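Local structure of acetylxylan esterase A (Aspergillus awamori, 5X6S) at residues Gly46-Ser51 / Val64-Ser69; Glu58-Ile63 / Lys267-Phe272; Tyr240-Trp245 / Gln250-Thr255. The protein removes acetyl side groups from the backbone of acetylated xylans, acting as a secreted serine esterase in the breakdown of this plant polysaccharide. One frame throughout, in Å; residues are numbered along the deposited sequence.

Contact 1. Residues Gly46-Ser51 / Val64-Ser69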
loop_
_atom_site.group_PDB
_atom_site.type_symbol
_atom_site.label_atom_id
_atom_site.label_comp_id
_atom_site.label_asym_id
_atom_site.label_seq_id
_atom_site.Cartn_x
_atom_site.Cartn_y
_atom_site.Cartn_z
ATOM N N GLY A 46 -14.203 13.770 20.606
ATOM C CA GLY A 46 -13.348 14.146 21.733
ATOM C C GLY A 46 -11.876 14.230 21.433
ATOM O O GLY A 46 -11.199 15.131 21.913
ATOM N N TYR A 47 -11.352 13.292 20.638
ATOM C CA TYR A 47 -9.955 13.298 20.326
ATOM C C TYR A 47 -9.673 14.409 19.309
ATOM O O TYR A 47 -8.645 15.042 19.363
ATOM C CB TYR A 47 -9.517 11.948 19.781
ATOM C CG TYR A 47 -8.031 11.645 19.941
ATOM C CD1 TYR A 47 -7.433 11.645 21.198
ATOM C CD2 TYR A 47 -7.234 11.318 18.844
ATOM C CE1 TYR A 47 -6.076 11.361 21.367
ATOM C CE2 TYR A 47 -5.852 11.009 18.991
ATOM C CZ TYR A 47 -5.289 11.020 20.263
ATOM O OH TYR A 47 -3.963 10.711 20.450
ATOM N N TYR A 48 -10.627 14.637 18.413
ATOM C CA TYR A 48 -10.601 15.827 17.530
ATOM C C TYR A 48 -10.423 17.119 18.345
ATOM O O TYR A 48 -9.557 17.973 18.014
ATOM C CB TYR A 48 -11.881 15.868 16.684
ATOM C CG TYR A 48 -12.188 17.228 16.111
ATOM C CD1 TYR A 48 -11.462 17.729 15.031
ATOM C CD2 TYR A 48 -13.178 18.043 16.673
ATOM C CE1 TYR A 48 -11.751 18.977 14.467
ATOM C CE2 TYR A 48 -13.451 19.293 16.140
ATOM C CZ TYR A 48 -12.759 19.755 15.039
ATOM O OH TYR A 48 -13.022 20.986 14.523
ATOM N N GLY A 49 -11.216 17.241 19.428
ATOM C CA GLY A 49 -11.127 18.414 20.333
ATOM C C GLY A 49 -9.870 18.503 21.194
ATOM O O GLY A 49 -9.542 19.564 21.677
ATOM N N ASP A 50 -9.169 17.383 21.354
ATOM C CA ASP A 50 -8.037 17.208 22.271
ATOM C C ASP A 50 -6.771 16.723 21.556
ATOM O O ASP A 50 -6.045 15.874 22.093
ATOM C CB ASP A 50 -8.401 16.109 23.307
ATOM C CG ASP A 50 -7.461 16.101 24.532
ATOM O OD1 ASP A 50 -6.767 17.113 24.783
ATOM O OD2 ASP A 50 -7.429 15.051 25.230
ATOM N N SER A 51 -6.518 17.172 20.321
ATOM C CA SER A 51 -5.302 16.790 19.636
ATOM C C SER A 51 -5.041 17.903 18.660
ATOM O O SER A 51 -5.958 18.641 18.343
ATOM C CB SER A 51 -5.473 15.459 18.904
ATOM O OG SER A 51 -6.527 15.486 17.947
ATOM N N VAL A 64 -8.212 14.212 8.399
ATOM C CA VAL A 64 -8.114 13.414 9.650
ATOM C C VAL A 64 -9.312 12.533 9.877
ATOM O O VAL A 64 -10.450 12.996 9.715
ATOM C CB VAL A 64 -7.918 14.298 10.940
ATOM C CG1 VAL A 64 -7.394 13.415 12.115
ATOM C CG2 VAL A 64 -7.014 15.487 10.677
ATOM N N ILE A 65 -9.089 11.262 10.204
ATOM C CA ILE A 65 -10.170 10.319 10.513
ATOM C C ILE A 65 -10.103 10.035 11.989
ATOM O O ILE A 65 -9.034 9.721 12.493
ATOM C CB ILE A 65 -10.063 8.967 9.760
ATOM C CG1 ILE A 65 -10.178 9.179 8.247
ATOM C CG2 ILE A 65 -11.141 7.995 10.283
ATOM C CD1 ILE A 65 -9.768 7.920 7.434
ATOM N N TYR A 66 -11.244 10.166 12.675
ATOM C CA TYR A 66 -11.320 9.962 14.120
ATOM C C TYR A 66 -12.296 8.834 14.358
ATOM O O TYR A 66 -13.519 9.077 14.409
ATOM C CB TYR A 66 -11.790 11.273 14.849
ATOM C CG TYR A 66 -10.938 12.500 14.624
ATOM C CD1 TYR A 66 -9.804 12.773 15.424
ATOM C CD2 TYR A 66 -11.260 13.418 13.623
ATOM C CE1 TYR A 66 -9.040 13.917 15.249
ATOM C CE2 TYR A 66 -10.495 14.564 13.434
ATOM C CZ TYR A 66 -9.382 14.809 14.201
ATOM O OH TYR A 66 -8.651 15.941 13.951
ATOM N N PRO A 67 -11.806 7.581 14.484
ATOM C CA PRO A 67 -12.731 6.474 14.771
ATOM C C PRO A 67 -13.275 6.645 16.184
ATOM O O PRO A 67 -12.645 7.302 16.984
ATOM C CB PRO A 67 -11.827 5.216 14.702
ATOM C CG PRO A 67 -10.624 5.653 13.873
ATOM C CD PRO A 67 -10.422 7.095 14.358
ATOM N N SER A 68 -14.470 6.087 16.440
ATOM C CA SER A 68 -15.145 6.290 17.727
ATOM C C SER A 68 -15.632 4.960 18.283
ATOM O O SER A 68 -16.454 4.287 17.682
ATOM C CB SER A 68 -16.313 7.240 17.567
ATOM O OG SER A 68 -16.492 7.931 18.746
ATOM N N SER A 69 -15.128 4.591 19.440
ATOM C CA SER A 69 -15.417 3.286 20.019
ATOM C C SER A 69 -16.914 3.104 20.245
ATOM O O SER A 69 -17.593 4.041 20.698
ATOM C CB SER A 69 -14.697 3.073 21.331
ATOM O OG SER A 69 -15.079 1.824 21.878
HETATM O O HOH W 1 -7.535 17.190 16.112
#

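Contact 2. Residues Glu58-Ile63 / Lys267-Phe272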
loop_
_atom_site.group_PDB
_atom_site.type_symbol
_atom_site.label_atom_id
_atom_site.label_comp_id
_atom_site.label_asym_id
_atom_site.label_seq_id
_atom_site.Cartn_x
_atom_site.Cartn_y
_atom_site.Cartn_z
ATOM N N GLU A 58 -4.853 21.992 8.488
ATOM C CA GLU A 58 -4.974 23.272 7.817
ATOM C C GLU A 58 -3.636 23.806 7.317
ATOM O O GLU A 58 -3.611 24.641 6.420
ATOM C CB GLU A 58 -5.684 24.295 8.708
ATOM C CG GLU A 58 -7.159 23.942 8.982
ATOM C CD GLU A 58 -8.097 24.092 7.795
ATOM O OE1 GLU A 58 -7.663 24.498 6.683
ATOM O OE2 GLU A 58 -9.291 23.763 7.964
ATOM N N GLN A 59 -2.527 23.322 7.872
ATOM C CA GLN A 59 -1.242 23.668 7.348
ATOM C C GLN A 59 -0.900 22.759 6.185
ATOM O O GLN A 59 -0.440 23.232 5.127
ATOM C CB GLN A 59 -0.172 23.566 8.400
ATOM C CG GLN A 59 -0.325 24.587 9.498
ATOM C CD GLN A 59 0.555 24.285 10.699
ATOM O OE1 GLN A 59 1.741 23.885 10.548
ATOM N NE2 GLN A 59 -0.041 24.438 11.907
ATOM N N TYR A 60 -1.113 21.460 6.375
ATOM C CA TYR A 60 -0.547 20.428 5.460
ATOM C C TYR A 60 -1.563 19.823 4.513
ATOM O O TYR A 60 -1.203 19.138 3.547
ATOM C CB TYR A 60 0.185 19.364 6.300
ATOM C CG TYR A 60 1.402 19.885 7.028
ATOM C CD1 TYR A 60 2.560 20.227 6.339
ATOM C CD2 TYR A 60 1.381 20.086 8.401
ATOM C CE1 TYR A 60 3.670 20.710 7.019
ATOM C CE2 TYR A 60 2.472 20.584 9.071
ATOM C CZ TYR A 60 3.606 20.906 8.373
ATOM O OH TYR A 60 4.698 21.368 9.073
ATOM N N GLY A 61 -2.836 20.103 4.743
ATOM C CA GLY A 61 -3.901 19.758 3.807
ATOM C C GLY A 61 -4.392 18.329 3.791
ATOM O O GLY A 61 -5.125 17.947 2.856
ATOM N N PHE A 62 -4.007 17.529 4.789
ATOM C CA PHE A 62 -4.472 16.164 4.859
ATOM C C PHE A 62 -5.847 16.075 5.525
ATOM O O PHE A 62 -6.306 17.045 6.169
ATOM C CB PHE A 62 -3.465 15.300 5.611
ATOM C CG PHE A 62 -3.052 15.824 6.984
ATOM C CD1 PHE A 62 -3.892 15.656 8.119
ATOM C CD2 PHE A 62 -1.838 16.458 7.155
ATOM C CE1 PHE A 62 -3.491 16.128 9.354
ATOM C CE2 PHE A 62 -1.413 16.899 8.407
ATOM C CZ PHE A 62 -2.247 16.748 9.494
ATOM N N ILE A 63 -6.501 14.918 5.395
ATOM C CA ILE A 63 -7.784 14.679 6.035
ATOM C C ILE A 63 -7.489 13.914 7.341
ATOM O O ILE A 63 -6.610 13.061 7.354
ATOM C CB ILE A 63 -8.714 13.835 5.120
ATOM C CG1 ILE A 63 -9.094 14.688 3.891
ATOM C CG2 ILE A 63 -9.971 13.330 5.854
ATOM C CD1 ILE A 63 -9.777 13.923 2.785
ATOM N N LYS A 267 6.247 17.058 15.708
ATOM C CA LYS A 267 7.102 15.855 15.567
ATOM C C LYS A 267 6.427 14.740 14.774
ATOM O O LYS A 267 7.077 14.016 14.033
ATOM C CB LYS A 267 7.584 15.340 16.929
ATOM C CG LYS A 267 8.440 16.308 17.753
ATOM C CD LYS A 267 9.428 17.098 16.925
ATOM C CE LYS A 267 10.605 16.298 16.525
ATOM N NZ LYS A 267 11.705 17.217 16.050
ATOM N N ASP A 268 5.115 14.609 14.934
ATOM C CA ASP A 268 4.343 13.635 14.156
ATOM C C ASP A 268 4.442 13.993 12.685
ATOM O O ASP A 268 4.662 13.114 11.847
ATOM C CB ASP A 268 2.861 13.591 14.557
ATOM C CG ASP A 268 2.607 13.108 15.961
ATOM O OD1 ASP A 268 3.510 12.568 16.647
ATOM O OD2 ASP A 268 1.455 13.296 16.448
ATOM N N MET A 269 4.261 15.279 12.355
ATOM C CA MET A 269 4.393 15.770 10.990
ATOM C C MET A 269 5.727 15.387 10.324
ATOM O O MET A 269 5.797 15.084 9.114
ATOM C CB MET A 269 4.160 17.298 10.937
ATOM C CG MET A 269 2.771 17.784 11.364
ATOM S SD MET A 269 1.403 16.974 10.448
ATOM C CE MET A 269 0.978 15.621 11.533
ATOM N N GLU A 270 6.788 15.443 11.123
ATOM C CA GLU A 270 8.141 15.126 10.676
ATOM C C GLU A 270 8.275 13.615 10.467
ATOM O O GLU A 270 8.808 13.193 9.461
ATOM C CB GLU A 270 9.155 15.603 11.709
ATOM C CG GLU A 270 9.347 17.103 11.686
ATOM C CD GLU A 270 10.229 17.624 12.830
ATOM O OE1 GLU A 270 10.998 16.838 13.424
ATOM O OE2 GLU A 270 10.104 18.818 13.144
ATOM N N TRP A 271 7.745 12.814 11.408
ATOM C CA TRP A 271 7.847 11.355 11.302
ATOM C C TRP A 271 7.053 10.865 10.095
ATOM O O TRP A 271 7.502 10.005 9.309
ATOM C CB TRP A 271 7.331 10.696 12.578
ATOM C CG TRP A 271 7.304 9.198 12.544
ATOM C CD1 TRP A 271 6.223 8.392 12.648
ATOM C CD2 TRP A 271 8.437 8.332 12.348
ATOM N NE1 TRP A 271 6.602 7.082 12.571
ATOM C CE2 TRP A 271 7.965 7.019 12.392
ATOM C CE3 TRP A 271 9.816 8.551 12.175
ATOM C CZ2 TRP A 271 8.807 5.922 12.260
ATOM C CZ3 TRP A 271 10.655 7.420 12.045
ATOM C CH2 TRP A 271 10.140 6.156 12.077
ATOM N N PHE A 272 5.856 11.431 9.936
ATOM C CA PHE A 272 4.995 11.077 8.829
ATOM C C PHE A 272 5.591 11.524 7.525
ATOM O O PHE A 272 5.463 10.816 6.554
ATOM C CB PHE A 272 3.602 11.678 8.974
ATOM C CG PHE A 272 2.842 11.220 10.163
ATOM C CD1 PHE A 272 3.223 10.130 10.879
ATOM C CD2 PHE A 272 1.683 11.903 10.556
ATOM C CE1 PHE A 272 2.512 9.727 11.981
ATOM C CE2 PHE A 272 0.944 11.519 11.656
ATOM C CZ PHE A 272 1.351 10.400 12.382
#

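Contact 3. Residues Tyr240-Trp245 / Gln250-Thr255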
loop_
_atom_site.group_PDB
_atom_site.type_symbol
_atom_site.label_atom_id
_atom_site.label_comp_id
_atom_site.label_asym_id
_atom_site.label_seq_id
_atom_site.Cartn_x
_atom_site.Cartn_y
_atom_site.Cartn_z
ATOM N N TYR A 240 13.536 13.523 27.292
ATOM C CA TYR A 240 13.093 12.519 26.350
ATOM C C TYR A 240 14.353 11.949 25.670
ATOM O O TYR A 240 15.253 12.690 25.313
ATOM C CB TYR A 240 12.219 13.164 25.295
ATOM C CG TYR A 240 10.801 13.459 25.690
ATOM C CD1 TYR A 240 10.500 14.209 26.812
ATOM C CD2 TYR A 240 9.736 13.032 24.889
ATOM C CE1 TYR A 240 9.191 14.496 27.152
ATOM C CE2 TYR A 240 8.412 13.306 25.232
ATOM C CZ TYR A 240 8.136 14.059 26.332
ATOM O OH TYR A 240 6.811 14.341 26.658
ATOM N N GLU A 241 14.387 10.647 25.427
ATOM C CA GLU A 241 15.519 10.085 24.684
ATOM C C GLU A 241 15.041 9.252 23.514
ATOM O O GLU A 241 14.221 8.372 23.700
ATOM C CB GLU A 241 16.354 9.183 25.616
ATOM C CG GLU A 241 17.606 8.560 24.966
ATOM C CD GLU A 241 18.183 7.443 25.850
ATOM O OE1 GLU A 241 17.451 6.418 26.092
ATOM O OE2 GLU A 241 19.325 7.590 26.356
ATOM N N THR A 242 15.583 9.529 22.331
ATOM C CA THR A 242 15.199 8.825 21.104
ATOM C C THR A 242 16.222 7.736 20.757
ATOM O O THR A 242 17.397 8.009 20.645
ATOM C CB THR A 242 15.038 9.809 19.924
ATOM O OG1 THR A 242 14.011 10.771 20.238
ATOM C CG2 THR A 242 14.611 9.101 18.673
ATOM N N THR A 243 15.745 6.503 20.595
ATOM C CA THR A 243 16.544 5.402 20.080
ATOM C C THR A 243 16.011 5.025 18.684
ATOM O O THR A 243 14.843 4.667 18.556
ATOM C CB THR A 243 16.438 4.196 21.015
ATOM O OG1 THR A 243 16.896 4.548 22.334
ATOM C CG2 THR A 243 17.272 3.025 20.471
ATOM N N ILE A 244 16.849 5.164 17.662
ATOM C CA ILE A 244 16.558 4.705 16.313
ATOM C C ILE A 244 17.119 3.292 16.045
ATOM O O ILE A 244 18.336 3.103 16.001
ATOM C CB ILE A 244 17.127 5.684 15.288
ATOM C CG1 ILE A 244 16.585 7.107 15.568
ATOM C CG2 ILE A 244 16.849 5.206 13.855
ATOM C CD1 ILE A 244 17.155 8.145 14.634
ATOM N N TRP A 245 16.242 2.298 15.912
ATOM C CA TRP A 245 16.691 0.943 15.577
ATOM C C TRP A 245 16.917 0.834 14.091
ATOM O O TRP A 245 17.780 0.088 13.640
ATOM C CB TRP A 245 15.731 -0.108 16.088
ATOM C CG TRP A 245 15.859 -0.518 17.508
ATOM C CD1 TRP A 245 16.553 -1.613 18.004
ATOM C CD2 TRP A 245 15.221 0.089 18.636
ATOM N NE1 TRP A 245 16.358 -1.708 19.353
ATOM C CE2 TRP A 245 15.566 -0.671 19.774
ATOM C CE3 TRP A 245 14.381 1.207 18.792
ATOM C CZ2 TRP A 245 15.113 -0.354 21.055
ATOM C CZ3 TRP A 245 13.952 1.528 20.052
ATOM C CH2 TRP A 245 14.316 0.755 21.176
ATOM N N GLN A 250 11.667 3.642 15.661
ATOM C CA GLN A 250 12.293 4.402 16.704
ATOM C C GLN A 250 11.452 4.455 17.965
ATOM O O GLN A 250 10.214 4.392 17.909
ATOM C CB GLN A 250 12.723 5.764 16.205
ATOM C CG GLN A 250 11.628 6.723 15.907
ATOM C CD GLN A 250 12.100 8.070 15.416
ATOM O OE1 GLN A 250 11.775 9.075 15.994
ATOM N NE2 GLN A 250 12.780 8.092 14.320
ATOM N N GLY A 251 12.118 4.520 19.109
ATOM C CA GLY A 251 11.433 4.570 20.377
ATOM C C GLY A 251 11.801 5.892 21.060
ATOM O O GLY A 251 12.943 6.351 20.926
ATOM N N ILE A 252 10.846 6.473 21.782
ATOM C CA ILE A 252 11.086 7.742 22.488
ATOM C C ILE A 252 10.618 7.531 23.916
ATOM O O ILE A 252 9.431 7.362 24.184
ATOM C CB ILE A 252 10.398 8.957 21.778
ATOM C CG1 ILE A 252 10.942 9.066 20.372
ATOM C CG2 ILE A 252 10.626 10.249 22.573
ATOM C CD1 ILE A 252 10.009 9.559 19.356
ATOM N N PHE A 253 11.576 7.448 24.844
ATOM C CA PHE A 253 11.261 7.206 26.250
ATOM C C PHE A 253 11.342 8.540 26.998
ATOM O O PHE A 253 12.402 9.177 26.989
ATOM C CB PHE A 253 12.222 6.171 26.882
ATOM C CG PHE A 253 11.712 5.533 28.140
ATOM C CD1 PHE A 253 10.558 4.748 28.132
ATOM C CD2 PHE A 253 12.429 5.646 29.345
ATOM C CE1 PHE A 253 10.131 4.103 29.284
ATOM C CE2 PHE A 253 11.990 5.029 30.520
ATOM C CZ PHE A 253 10.832 4.256 30.503
ATOM N N ALA A 254 10.224 8.920 27.619
ATOM C CA ALA A 254 10.081 10.221 28.327
ATOM C C ALA A 254 10.240 10.044 29.851
ATOM O O ALA A 254 9.326 9.641 30.555
ATOM C CB ALA A 254 8.721 10.830 28.012
ATOM N N THR A 255 11.434 10.337 30.354
ATOM C CA THR A 255 11.682 10.229 31.781
ATOM C C THR A 255 10.935 11.291 32.567
ATOM O O THR A 255 10.967 12.486 32.219
ATOM C CB THR A 255 13.216 10.294 32.088
ATOM O OG1 THR A 255 13.862 9.218 31.408
ATOM C CG2 THR A 255 13.496 10.214 33.587
#

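Contact 1. Residues Gly46-Ser51 / Val64-Ser69
Tyr48 rides on the ring of Tyr66, and most of this contact is aromatic. CB of Tyr48 stands over the middle of the Tyr66 ring, 3.6 Å from the ring centroid and only 9° off the normal, a CH-pi contact. The Tyr48 ring continues outward past the phenol end, its CG anti to the backbone N (chi1 160°), and turns an edge to the same face in an offset edge-to-face pair with planes at 78°. Its CD1 comes within 3.5 Å of Tyr66 OH, which lies near the plane of the Tyr48 ring. Val64 CG1, from the same strand as Tyr66, sits against the other face, toward the rim.

The polar link runs through one water. It donates to Tyr48 O and to Ser51 OG and also hydrogen-bonds Tyr66 OH (2.7 Å). Ser51 OG in turn donates to Tyr47 O (2.6 Å) from above the carbonyl plane, while Asp50 N reaches that oxygen from the opposite face, so two donors grip it.

Tyr47 adds its backbone C and its CB near the Tyr66 ring, while its hydroxyl bonds Ser118 OG, beside Ser119, the probable nucleophile. Helix 44-49 packs on strand 63-68 of the central alpha/beta-hydrolase sheet, with Tyr53 and Ala54 of helix 53-60 and Ala36 of strand 33-37 also against Tyr66.

Contact 2. Residues Glu58-Ile63 / Lys267-Phe272
Met269 reaches out from its helix to Tyr60 and Phe62, and its side chain carries the contact on that side. The sulfur makes two Met-aromatic contacts. SD is 4.5 Å from the centroid of the Tyr60 ring, 45° off the normal, and 4.7 Å from that of the Phe62 ring, 71° off; it therefore approaches both rings obliquely. The nearest ring atom is Phe62 CE2, 3.5 Å from SD. Bends at both of its outer torsions fold the methionine chain so that CE also passes close to the outer end of Phe62.

The remaining touch is apolar: Met269 CG meets Tyr60 CE2 at 3.6 Å. No hydrogen bond spans the two segments. Gly61, with positive phi, follows the last helical residue and lies between the two aromatic residues in the chain.

Polar bonds remain within the 267-272 helix or go to other parts of the chain. Lys267 NZ forms a salt bridge with Glu270 OE1 (2.7 Å), and Asp268 bonds the hydroxyls of Tyr53 and Tyr142. Leu56 packs on both Phe62 and Met269, extending the apolar cluster. The pair of Met-aromatic contacts joins the C-terminal helix 265-272 to the end of helix 53-60 and the loop leading into strand 63-68 in the alpha/beta-hydrolase fold.

Contact 3. Residues Tyr240-Trp245 / Gln250-Thr255
Strands 240-245 and 250-254 run antiparallel, their axes 4.7 Å apart at closest approach, with hydrogen-bonded pairs at Glu241-Phe253 and Thr243-Gly251. Each pair is joined by two backbone bonds; Thr243 N to Gly251 O measures 2.8 Å and is fairly straight (164° at the hydrogen).

Tyr240, Thr242, Ile244, Gln250, Ile252 and Ala254 share one face of the sheet. Here CB of Ala254 lies over the centre of the Tyr240 ring, 3.6 Å from the centroid, in a CH-pi contact, while CG2 of Ile252 meets the ring edge at CD2 (3.7 Å). Thr242 and Ile252 lie side by side, OG1 to CG1 3.5 Å; this hydroxyl is bonded to Thr235 O. With CG between its backbone N and carbonyl carbon (chi1 70°), Gln250 extends beside Ile244, and its OE1 accepts from Gln195 NE2.

On the other face, the Trp245 ring turns an edge to Gly251, CZ3 to N 3.6 Å, an approach the glycine allows. Thr243 CG2 lies against one indole face, toward the rim. Trp245 NE1 bonds Tyr225 O.

The pair forms a beta hairpin near one end of the mixed alpha/beta-hydrolase sheet, between strands 193-199 and 230-232.

Contacts 1 and 3 both involve the central sheet, but contact 1 sets a helix against one of its strands, whereas contact 3 pairs two strands within it. Contact 2 is the buried one, joining the last helix to the end of helix 53-60 and the loop after it; the other two are partly buried, and contact 3 has the exposed Glu241 at its rim. Their chemistry differs accordingly: aromatic stacking with a bridging water in contact 1, sulfur against rings in contact 2, and backbone hydrogen bonds in contact 3. Segments 58-63 and 64-69 adjoin, running from helix 53-60 into strand 63-68. Contacts 2 and 3 touch where Trp271 packs on Gln250, while contacts 1 and 3 stay about 13 Å apart at their nearest atoms.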